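Local coordinates for exoglucanase A (Cellulomonas fimi, PDB 7CBD), which hydrolyses beta-1,4-glucosidic linkages of cellulose with inversion of anomeric configuration, releasing cellobiose from non-reducing chain ends, and is represented by its family 6 catalytic domain, at residues E240-S245 with N323-R328; I256-F261 with T314-Y319; N379-R384 with A409-Q414. All coordinates share one frame; numbering follows the deposited sequence. Where two conformers were deposited one is given.

How the contacts relate
Contacts 1 and 2 form one continuous patch at the side of the family 6 catalytic domain, whereas contact 3 lies near the active site. The centres of the first two are about 12 Å apart, and contact 2 is nested along the chain inside the loop that contact 1 closes. They touch where Leu244 CD2 packs on Tyr319 CE2 at 3.5 Å and where Arg324 makes a cation-pi interaction with Phe261. Contact 3 follows later, its centre about 32 Å from that of contact 1 and about 38 Å from that of contact 2. There the Ala412 side chain is about 6 Å from that of Asp371, the predicted nucleophile, and about 11 Å from that of Asp149, the predicted proton donor.

Contact 1. Residues E240-S245 with N323-R328; sequences EEPLLS and NRVDRR
Glu241 turns its carboxylate onto two successive backbone N-H groups, joining 240-245 to the chain just beyond helix 316-323. Val325 N meets OE1 of Glu241 at 2.8 Å in an almost straight bond (176°), on the syn lone pair, and Asp326 N reaches OE2 of Glu241 at 3.2 Å, also from the syn side but somewhat out of the carboxylate plane. The bend of the glutamate chain at chi2 (-71°) folds the acid group back toward these amides. A water adds to the grip: it donates to Glu241 OE1 and to Asn323 O and accepts from Leu244 N, so three donors satisfy the buried acid and the helix-end carbonyl is tied to the opposite loop.

Packing surrounds this polar centre. Val325 CG2 lies 3.3 Å from Glu241 OE1, while its CG1 forms an apolar pair with Pro242 CD, tip to tip at 3.8 Å. Leu243 and Leu244 both cross Asn323 at about a right angle; Leu244 CD2 rests 3.8 Å from Asn323 CB, and its CD1 reaches Arg324 CA.

Within 323-328, Asp326 OD1 accepts from Arg328 N, an Asx turn, while the Arg328 guanidinium grips both carboxylate oxygens side-on.

Thr311 N holds Asn323 OD1, and Asp269, just before helix 270-283, accepts from Glu241 N. The contact joins the loop between strands 228-231 and 250-251 to the C-terminal end of helix 316-323.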
loop_
_atom_site.group_PDB
_atom_site.type_symbol
_atom_site.label_atom_id
_atom_site.label_comp_id
_atom_site.label_asym_id
_atom_site.label_seq_id
_atom_site.Cartn_x
_atom_site.Cartn_y
_atom_site.Cartn_z
ATOM N N GLU A 240 -13.967 -2.991 3.551
ATOM C CA GLU A 240 -15.101 -3.039 4.460
ATOM C C GLU A 240 -15.242 -4.454 4.998
ATOM O O GLU A 240 -14.935 -5.432 4.308
ATOM C CB GLU A 240 -16.420 -2.661 3.767
ATOM C CG GLU A 240 -16.559 -1.180 3.476
ATOM C CD GLU A 240 -17.992 -0.767 3.217
ATOM O OE1 GLU A 240 -18.526 -1.138 2.155
ATOM O OE2 GLU A 240 -18.581 -0.071 4.075
ATOM N N GLU A 241 -15.702 -4.550 6.248
ATOM C CA GLU A 241 -16.148 -5.820 6.800
ATOM C C GLU A 241 -17.666 -5.858 6.674
ATOM O O GLU A 241 -18.367 -5.265 7.504
ATOM C CB GLU A 241 -15.721 -5.959 8.263
ATOM C CG GLU A 241 -14.262 -6.372 8.443
ATOM C CD GLU A 241 -13.989 -7.817 8.044
ATOM O OE1 GLU A 241 -14.936 -8.538 7.655
ATOM O OE2 GLU A 241 -12.817 -8.236 8.117
ATOM N N PRO A 242 -18.219 -6.529 5.660
ATOM C CA PRO A 242 -19.660 -6.392 5.385
ATOM C C PRO A 242 -20.554 -6.988 6.457
ATOM O O PRO A 242 -21.665 -6.489 6.679
ATOM C CB PRO A 242 -19.830 -7.134 4.052
ATOM C CG PRO A 242 -18.685 -8.113 4.025
ATOM C CD PRO A 242 -17.541 -7.389 4.676
ATOM N N LEU A 243 -20.113 -8.057 7.111
ATOM C CA LEU A 243 -20.913 -8.701 8.140
ATOM C C LEU A 243 -20.650 -8.102 9.510
ATOM O O LEU A 243 -21.565 -8.028 10.335
ATOM C CB LEU A 243 -20.653 -10.213 8.136
ATOM C CG LEU A 243 -20.859 -10.912 6.784
ATOM C CD1 LEU A 243 -20.560 -12.405 6.900
ATOM C CD2 LEU A 243 -22.270 -10.687 6.244
ATOM N N LEU A 244 -19.436 -7.623 9.748
ATOM C CA LEU A 244 -19.074 -6.982 11.009
ATOM C C LEU A 244 -19.068 -5.465 10.834
ATOM O O LEU A 244 -18.044 -4.794 10.984
ATOM C CB LEU A 244 -17.718 -7.500 11.483
ATOM C CG LEU A 244 -17.611 -9.011 11.711
ATOM C CD1 LEU A 244 -16.187 -9.410 12.069
ATOM C CD2 LEU A 244 -18.583 -9.453 12.801
ATOM N N SER A 245 -20.242 -4.929 10.504
ATOM C CA SER A 245 -20.380 -3.527 10.131
ATOM C C SER A 245 -20.565 -2.603 11.324
ATOM O O SER A 245 -20.607 -1.381 11.142
ATOM C CB SER A 245 -21.559 -3.353 9.170
ATOM O OG SER A 245 -22.769 -3.713 9.814
ATOM N N ASN A 323 -17.309 -14.563 10.920
ATOM C CA ASN A 323 -17.932 -13.502 10.147
ATOM C C ASN A 323 -16.962 -12.492 9.550
ATOM O O ASN A 323 -17.382 -11.700 8.697
ATOM C CB ASN A 323 -18.997 -12.785 10.988
ATOM C CG ASN A 323 -20.186 -13.675 11.281
ATOM O OD1 ASN A 323 -20.721 -14.317 10.378
ATOM N ND2 ASN A 323 -20.599 -13.728 12.540
ATOM N N ARG A 324 -15.692 -12.495 9.953
ATOM C CA ARG A 324 -14.723 -11.582 9.370
ATOM C C ARG A 324 -14.287 -12.066 7.994
ATOM O O ARG A 324 -14.090 -13.265 7.778
ATOM C CB ARG A 324 -13.501 -11.444 10.281
ATOM C CG ARG A 324 -12.710 -12.724 10.589
ATOM C CD ARG A 324 -11.617 -12.362 11.574
ATOM N NE ARG A 324 -11.015 -13.442 12.354
ATOM C CZ ARG A 324 -9.879 -14.060 12.044
ATOM N NH1 ARG A 324 -9.251 -13.791 10.909
ATOM N NH2 ARG A 324 -9.385 -14.973 12.866
ATOM N N VAL A 325 -14.140 -11.123 7.060
ATOM C CA VAL A 325 -13.603 -11.487 5.756
ATOM C C VAL A 325 -12.083 -11.543 5.790
ATOM O O VAL A 325 -11.479 -12.333 5.059
ATOM C CB VAL A 325 -14.145 -10.619 4.601
ATOM C CG1 VAL A 325 -15.672 -10.649 4.582
ATOM C CG2 VAL A 325 -13.627 -9.192 4.689
ATOM N N ASP A 326 -11.435 -10.718 6.616
ATOM C CA ASP A 326 -9.990 -10.823 6.792
ATOM C C ASP A 326 -9.705 -12.163 7.452
ATOM O O ASP A 326 -10.083 -12.377 8.608
ATOM C CB ASP A 326 -9.512 -9.674 7.675
ATOM C CG ASP A 326 -7.996 -9.566 7.739
ATOM O OD1 ASP A 326 -7.291 -10.586 7.574
ATOM O OD2 ASP A 326 -7.506 -8.445 7.975
ATOM N N ARG A 327 -9.055 -13.072 6.721
ATOM C CA ARG A 327 -8.815 -14.427 7.207
ATOM C C ARG A 327 -7.427 -14.608 7.812
ATOM O O ARG A 327 -7.018 -15.741 8.066
ATOM C CB ARG A 327 -9.049 -15.461 6.092
ATOM C CG ARG A 327 -10.409 -15.388 5.395
ATOM C CD ARG A 327 -11.580 -15.380 6.367
ATOM N NE ARG A 327 -11.560 -16.530 7.263
ATOM C CZ ARG A 327 -12.347 -16.671 8.325
ATOM N NH1 ARG A 327 -12.232 -17.746 9.090
ATOM N NH2 ARG A 327 -13.242 -15.738 8.636
ATOM N N ARG A 328 -6.692 -13.527 8.048
ATOM C CA ARG A 328 -5.362 -13.655 8.617
ATOM C C ARG A 328 -5.413 -14.221 10.033
ATOM O O ARG A 328 -6.435 -14.179 10.723
ATOM C CB ARG A 328 -4.680 -12.293 8.663
ATOM C CG ARG A 328 -4.189 -11.819 7.316
ATOM C CD ARG A 328 -3.468 -10.505 7.448
ATOM N NE ARG A 328 -4.406 -9.421 7.679
ATOM C CZ ARG A 328 -4.069 -8.137 7.699
ATOM N NH1 ARG A 328 -2.799 -7.776 7.562
ATOM N NH2 ARG A 328 -5.002 -7.212 7.877
HETATM O O HOH W 1 -17.542 -9.075 7.671
#

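Contact 2. Residues I256-F261 with T314-Y319; sequences IRSSKF and TDVNAY
Asn317 reaches from the first turn of helix 316-323 to the backbone of 256-261, its OD1 taking Lys260 N at 2.8 Å. This donor lies in the plane of the amide carbonyl, on a lone pair, with an N-H...O angle of 160°. Water bridges widen the grip: one water donates to Asn317 OD1 and accepts from Phe261 N, and another links Asn317 ND2 to Ser258 O. CG of Asn317 stands anti to the carbonyl carbon (chi1 -83°), which carries the amide across to Lys260, and OD1 also lies 3.6 Å from Ser259 CB.

Alongside, Ile256 CG2 touches Tyr319 CD2 at 4.0 Å and Val316 CG1 at 4.3 Å.

Each partner is positioned by its own segment. Ile256 O accepts from both Ser259 N and Ser259 OG, the hydroxyl at 2.8 Å and nearly in line with the carbonyl, which closes the 3-10 turn of 256-258. Across from it, Asp315 is the N-cap of the helix, OD2 accepting from Ala318 N at 2.9 Å.

Farther out, Ile256, Ser259 and Phe261 lean on Val320 of the same helix. The turn that follows strand 254-255 packs on helix 316-323, and both also touch Ile251 of strand 250-251.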
loop_
_atom_site.group_PDB
_atom_site.type_symbol
_atom_site.label_atom_id
_atom_site.label_comp_id
_atom_site.label_asym_id
_atom_site.label_seq_id
_atom_site.Cartn_x
_atom_site.Cartn_y
_atom_site.Cartn_z
ATOM N N ILE A 256 -17.866 -7.202 20.707
ATOM C CA ILE A 256 -17.156 -8.009 19.719
ATOM C C ILE A 256 -15.764 -7.463 19.445
ATOM O O ILE A 256 -14.877 -8.221 19.037
ATOM C CB ILE A 256 -17.958 -8.231 18.414
ATOM C CG1 ILE A 256 -18.109 -6.925 17.619
ATOM C CG2 ILE A 256 -19.300 -8.888 18.725
ATOM C CD1 ILE A 256 -18.545 -7.134 16.166
ATOM N N ARG A 257 -15.535 -6.164 19.669
ATOM C CA ARG A 257 -14.190 -5.623 19.475
ATOM C C ARG A 257 -13.184 -6.200 20.466
ATOM O O ARG A 257 -11.978 -6.146 20.203
ATOM C CB ARG A 257 -14.196 -4.091 19.544
ATOM C CG ARG A 257 -14.541 -3.546 20.917
ATOM C CD ARG A 257 -14.501 -2.014 20.950
ATOM N NE ARG A 257 -14.919 -1.470 22.242
ATOM C CZ ARG A 257 -14.116 -0.822 23.085
ATOM N NH1 ARG A 257 -12.841 -0.627 22.780
ATOM N NH2 ARG A 257 -14.591 -0.363 24.239
ATOM N N SER A 258 -13.646 -6.770 21.580
ATOM C CA SER A 258 -12.743 -7.401 22.535
ATOM C C SER A 258 -12.287 -8.783 22.093
ATOM O O SER A 258 -11.515 -9.423 22.815
ATOM C CB SER A 258 -13.389 -7.487 23.915
ATOM O OG SER A 258 -14.402 -8.472 23.943
ATOM N N SER A 259 -12.748 -9.255 20.937
ATOM C CA SER A 259 -12.277 -10.512 20.380
ATOM C C SER A 259 -10.758 -10.499 20.215
ATOM O O SER A 259 -10.123 -9.449 20.077
ATOM C CB SER A 259 -12.922 -10.743 19.013
ATOM O OG SER A 259 -12.618 -9.685 18.113
ATOM N N LYS A 260 -10.184 -11.704 20.196
ATOM C CA LYS A 260 -8.754 -11.878 19.953
ATOM C C LYS A 260 -8.312 -11.184 18.668
ATOM O O LYS A 260 -7.220 -10.607 18.603
ATOM C CB LYS A 260 -8.450 -13.380 19.897
ATOM C CG LYS A 260 -6.980 -13.761 19.820
ATOM C CD LYS A 260 -6.814 -15.284 19.736
ATOM C CE LYS A 260 -5.358 -15.695 19.903
ATOM N NZ LYS A 260 -5.169 -17.175 19.966
ATOM N N PHE A 261 -9.149 -11.219 17.636
ATOM C CA PHE A 261 -8.732 -10.643 16.367
ATOM C C PHE A 261 -8.649 -9.123 16.423
ATOM O O PHE A 261 -7.788 -8.529 15.761
ATOM C CB PHE A 261 -9.681 -11.081 15.254
ATOM C CG PHE A 261 -9.172 -10.779 13.873
ATOM C CD1 PHE A 261 -8.103 -11.486 13.342
ATOM C CD2 PHE A 261 -9.752 -9.775 13.108
ATOM C CE1 PHE A 261 -7.637 -11.214 12.068
ATOM C CE2 PHE A 261 -9.294 -9.503 11.829
ATOM C CZ PHE A 261 -8.236 -10.220 11.313
ATOM N N THR A 314 -23.093 -17.098 20.253
ATOM C CA THR A 314 -23.125 -16.447 21.558
ATOM C C THR A 314 -21.740 -16.043 22.049
ATOM O O THR A 314 -21.639 -15.299 23.031
ATOM C CB THR A 314 -23.790 -17.368 22.595
ATOM O OG1 THR A 314 -23.076 -18.609 22.680
ATOM C CG2 THR A 314 -25.232 -17.656 22.211
ATOM N N ASP A 315 -20.684 -16.521 21.395
ATOM C CA ASP A 315 -19.308 -16.305 21.815
ATOM C C ASP A 315 -18.664 -15.298 20.871
ATOM O O ASP A 315 -18.722 -15.473 19.648
ATOM C CB ASP A 315 -18.549 -17.631 21.749
ATOM C CG ASP A 315 -17.092 -17.480 22.092
ATOM O OD1 ASP A 315 -16.777 -17.397 23.294
ATOM O OD2 ASP A 315 -16.259 -17.440 21.165
ATOM N N VAL A 316 -18.047 -14.247 21.430
ATOM C CA VAL A 316 -17.580 -13.150 20.577
ATOM C C VAL A 316 -16.466 -13.606 19.640
ATOM O O VAL A 316 -16.384 -13.146 18.497
ATOM C CB VAL A 316 -17.206 -11.874 21.368
ATOM C CG1 VAL A 316 -18.394 -11.344 22.159
ATOM C CG2 VAL A 316 -15.991 -12.090 22.254
ATOM N N ASN A 317 -15.603 -14.517 20.091
ATOM C CA ASN A 317 -14.510 -14.955 19.229
ATOM C C ASN A 317 -15.015 -15.831 18.093
ATOM O O ASN A 317 -14.595 -15.665 16.945
ATOM C CB ASN A 317 -13.436 -15.662 20.050
ATOM C CG ASN A 317 -12.489 -14.690 20.695
ATOM O OD1 ASN A 317 -11.781 -13.957 20.006
ATOM N ND2 ASN A 317 -12.497 -14.640 22.022
ATOM N N ALA A 318 -15.928 -16.761 18.391
ATOM C CA ALA A 318 -16.533 -17.558 17.331
ATOM C C ALA A 318 -17.303 -16.670 16.365
ATOM O O ALA A 318 -17.259 -16.875 15.146
ATOM C CB ALA A 318 -17.453 -18.620 17.940
ATOM N N TYR A 319 -18.005 -15.667 16.896
ATOM C CA TYR A 319 -18.758 -14.751 16.047
ATOM C C TYR A 319 -17.828 -13.990 15.119
ATOM O O TYR A 319 -18.066 -13.912 13.908
ATOM C CB TYR A 319 -19.544 -13.777 16.922
ATOM C CG TYR A 319 -20.458 -12.849 16.159
ATOM C CD1 TYR A 319 -21.744 -13.243 15.814
ATOM C CD2 TYR A 319 -20.044 -11.571 15.797
ATOM C CE1 TYR A 319 -22.590 -12.394 15.120
ATOM C CE2 TYR A 319 -20.884 -10.713 15.105
ATOM C CZ TYR A 319 -22.162 -11.131 14.771
ATOM O OH TYR A 319 -23.016 -10.298 14.081
HETATM O O HOH W 2 -11.721 -12.239 23.476
HETATM O O HOH W 3 -11.149 -13.356 17.353
#

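Contact 3. Residues N379-R384 with A409-Q414; sequences NDQGKR and APLAGQ
Asn379 OD1, which packs 3.5 Å from Leu411 CD1, is gripped by backbone N-H groups of its own loop: Lys383 N at 3.0 Å, in the carbonyl plane and on a lone pair, and more weakly Gln381 N. The facing segment makes a type II beta turn from Leu411 to Gln414. The loop holding 379-384 probably belongs to the C-terminal surface loop that, in family 6 cellobiohydrolases, covers the active-site tunnel. Asn379 ND2 donates to Lys383 O in a nearly straight bond (175°) and also to Ile377 O, so bonds at both OD1 and ND2 fix the rotation of the amide. An alanine here would probably leave Lys383 N without its acceptor and open a gap against Leu411.

Leu411 provides the apolar part of the contact. Its CD1 also meets Gln381 CD at 3.6 Å, tip to tip, and CD2 lies 3.8 Å from Lys383 CB.

Ser370 OG hydrogen-bonds Pro410 O, and the Ser370 backbone bonds to Gly413 and Gln414, tying the turn to the residue before the predicted nucleophile Asp371. Between the segments, Gln381 NE2 donates to a water at 2.9 Å, which in turn donates to Ala412 O.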
loop_
_atom_site.group_PDB
_atom_site.type_symbol
_atom_site.label_atom_id
_atom_site.label_comp_id
_atom_site.label_asym_id
_atom_site.label_seq_id
_atom_site.Cartn_x
_atom_site.Cartn_y
_atom_site.Cartn_z
ATOM N N ASN A 379 21.356 -14.212 -2.062
ATOM C CA ASN A 379 20.833 -13.415 -3.164
ATOM C C ASN A 379 21.785 -12.280 -3.518
ATOM O O ASN A 379 22.536 -11.782 -2.669
ATOM C CB ASN A 379 19.439 -12.867 -2.839
ATOM C CG ASN A 379 19.455 -11.854 -1.712
ATOM O OD1 ASN A 379 19.608 -10.655 -1.946
ATOM N ND2 ASN A 379 19.278 -12.328 -0.484
ATOM N N ASP A 380 21.726 -11.867 -4.787
ATOM C CA ASP A 380 22.553 -10.794 -5.320
ATOM C C ASP A 380 21.917 -9.417 -5.159
ATOM O O ASP A 380 22.327 -8.470 -5.840
ATOM C CB ASP A 380 22.925 -11.065 -6.784
ATOM C CG ASP A 380 21.710 -11.171 -7.703
ATOM O OD1 ASP A 380 20.562 -11.029 -7.228
ATOM O OD2 ASP A 380 21.913 -11.399 -8.919
ATOM N N GLN A 381 20.913 -9.293 -4.292
ATOM C CA GLN A 381 20.433 -7.997 -3.839
ATOM C C GLN A 381 20.973 -7.624 -2.466
ATOM O O GLN A 381 20.804 -6.480 -2.038
ATOM C CB GLN A 381 18.902 -7.984 -3.791
ATOM C CG GLN A 381 18.239 -8.161 -5.136
ATOM C CD GLN A 381 16.778 -7.794 -5.089
ATOM O OE1 GLN A 381 16.364 -6.966 -4.273
ATOM N NE2 GLN A 381 15.985 -8.404 -5.959
ATOM N N GLY A 382 21.624 -8.557 -1.772
ATOM C CA GLY A 382 22.020 -8.309 -0.400
ATOM C C GLY A 382 20.860 -8.137 0.553
ATOM O O GLY A 382 21.045 -7.599 1.650
ATOM N N LYS A 383 19.663 -8.575 0.163
ATOM C CA LYS A 383 18.501 -8.449 1.027
ATOM C C LYS A 383 18.594 -9.434 2.184
ATOM O O LYS A 383 19.201 -10.505 2.073
ATOM C CB LYS A 383 17.220 -8.710 0.237
ATOM C CG LYS A 383 16.464 -7.451 -0.148
ATOM C CD LYS A 383 15.395 -7.773 -1.171
ATOM C CE LYS A 383 14.595 -6.546 -1.551
ATOM N NZ LYS A 383 13.927 -6.740 -2.863
ATOM N N ARG A 384 17.971 -9.067 3.296
ATOM C CA ARG A 384 18.050 -9.819 4.538
ATOM C C ARG A 384 16.709 -10.458 4.868
ATOM O O ARG A 384 15.650 -10.023 4.404
ATOM C CB ARG A 384 18.485 -8.905 5.681
ATOM C CG ARG A 384 19.712 -8.094 5.342
ATOM C CD ARG A 384 20.881 -9.018 5.059
ATOM N NE ARG A 384 21.231 -9.792 6.243
ATOM C CZ ARG A 384 21.945 -9.318 7.260
ATOM N NH1 ARG A 384 22.397 -8.071 7.235
ATOM N NH2 ARG A 384 22.209 -10.091 8.302
ATOM N N ALA A 409 8.336 -17.960 -0.908
ATOM C CA ALA A 409 8.252 -16.563 -1.328
ATOM C C ALA A 409 9.620 -16.051 -1.762
ATOM O O ALA A 409 10.605 -16.260 -1.045
ATOM C CB ALA A 409 7.759 -15.703 -0.177
ATOM N N PRO A 410 9.715 -15.349 -2.887
ATOM C CA PRO A 410 10.984 -14.742 -3.300
ATOM C C PRO A 410 11.184 -13.391 -2.614
ATOM O O PRO A 410 10.363 -12.946 -1.816
ATOM C CB PRO A 410 10.789 -14.566 -4.805
ATOM C CG PRO A 410 9.336 -14.271 -4.946
ATOM C CD PRO A 410 8.642 -15.098 -3.868
ATOM N N LEU A 411 12.299 -12.739 -2.948
ATOM C CA LEU A 411 12.619 -11.438 -2.375
ATOM C C LEU A 411 11.529 -10.425 -2.708
ATOM O O LEU A 411 10.793 -10.561 -3.689
ATOM C CB LEU A 411 13.934 -10.909 -2.947
ATOM C CG LEU A 411 15.231 -11.667 -2.664
ATOM C CD1 LEU A 411 16.403 -10.978 -3.359
ATOM C CD2 LEU A 411 15.483 -11.784 -1.165
ATOM N N ALA A 412 11.430 -9.395 -1.871
ATOM C CA ALA A 412 10.461 -8.332 -2.101
ATOM C C ALA A 412 10.590 -7.787 -3.517
ATOM O O ALA A 412 11.696 -7.544 -4.004
ATOM C CB ALA A 412 10.692 -7.211 -1.090
ATOM N N GLY A 413 9.450 -7.624 -4.190
ATOM C CA GLY A 413 9.424 -7.106 -5.538
ATOM C C GLY A 413 9.524 -8.151 -6.629
ATOM O O GLY A 413 9.225 -7.847 -7.789
ATOM N N GLN A 414 9.944 -9.368 -6.294
ATOM C CA GLN A 414 10.030 -10.441 -7.270
ATOM C C GLN A 414 8.666 -11.098 -7.467
ATOM O O GLN A 414 7.797 -11.067 -6.589
ATOM C CB GLN A 414 11.056 -11.480 -6.818
ATOM C CG GLN A 414 12.471 -10.931 -6.726
ATOM C CD GLN A 414 12.999 -10.482 -8.072
ATOM O OE1 GLN A 414 13.103 -11.277 -9.004
ATOM N NE2 GLN A 414 13.333 -9.205 -8.183
HETATM O O HOH W 4 13.267 -7.309 -6.087
#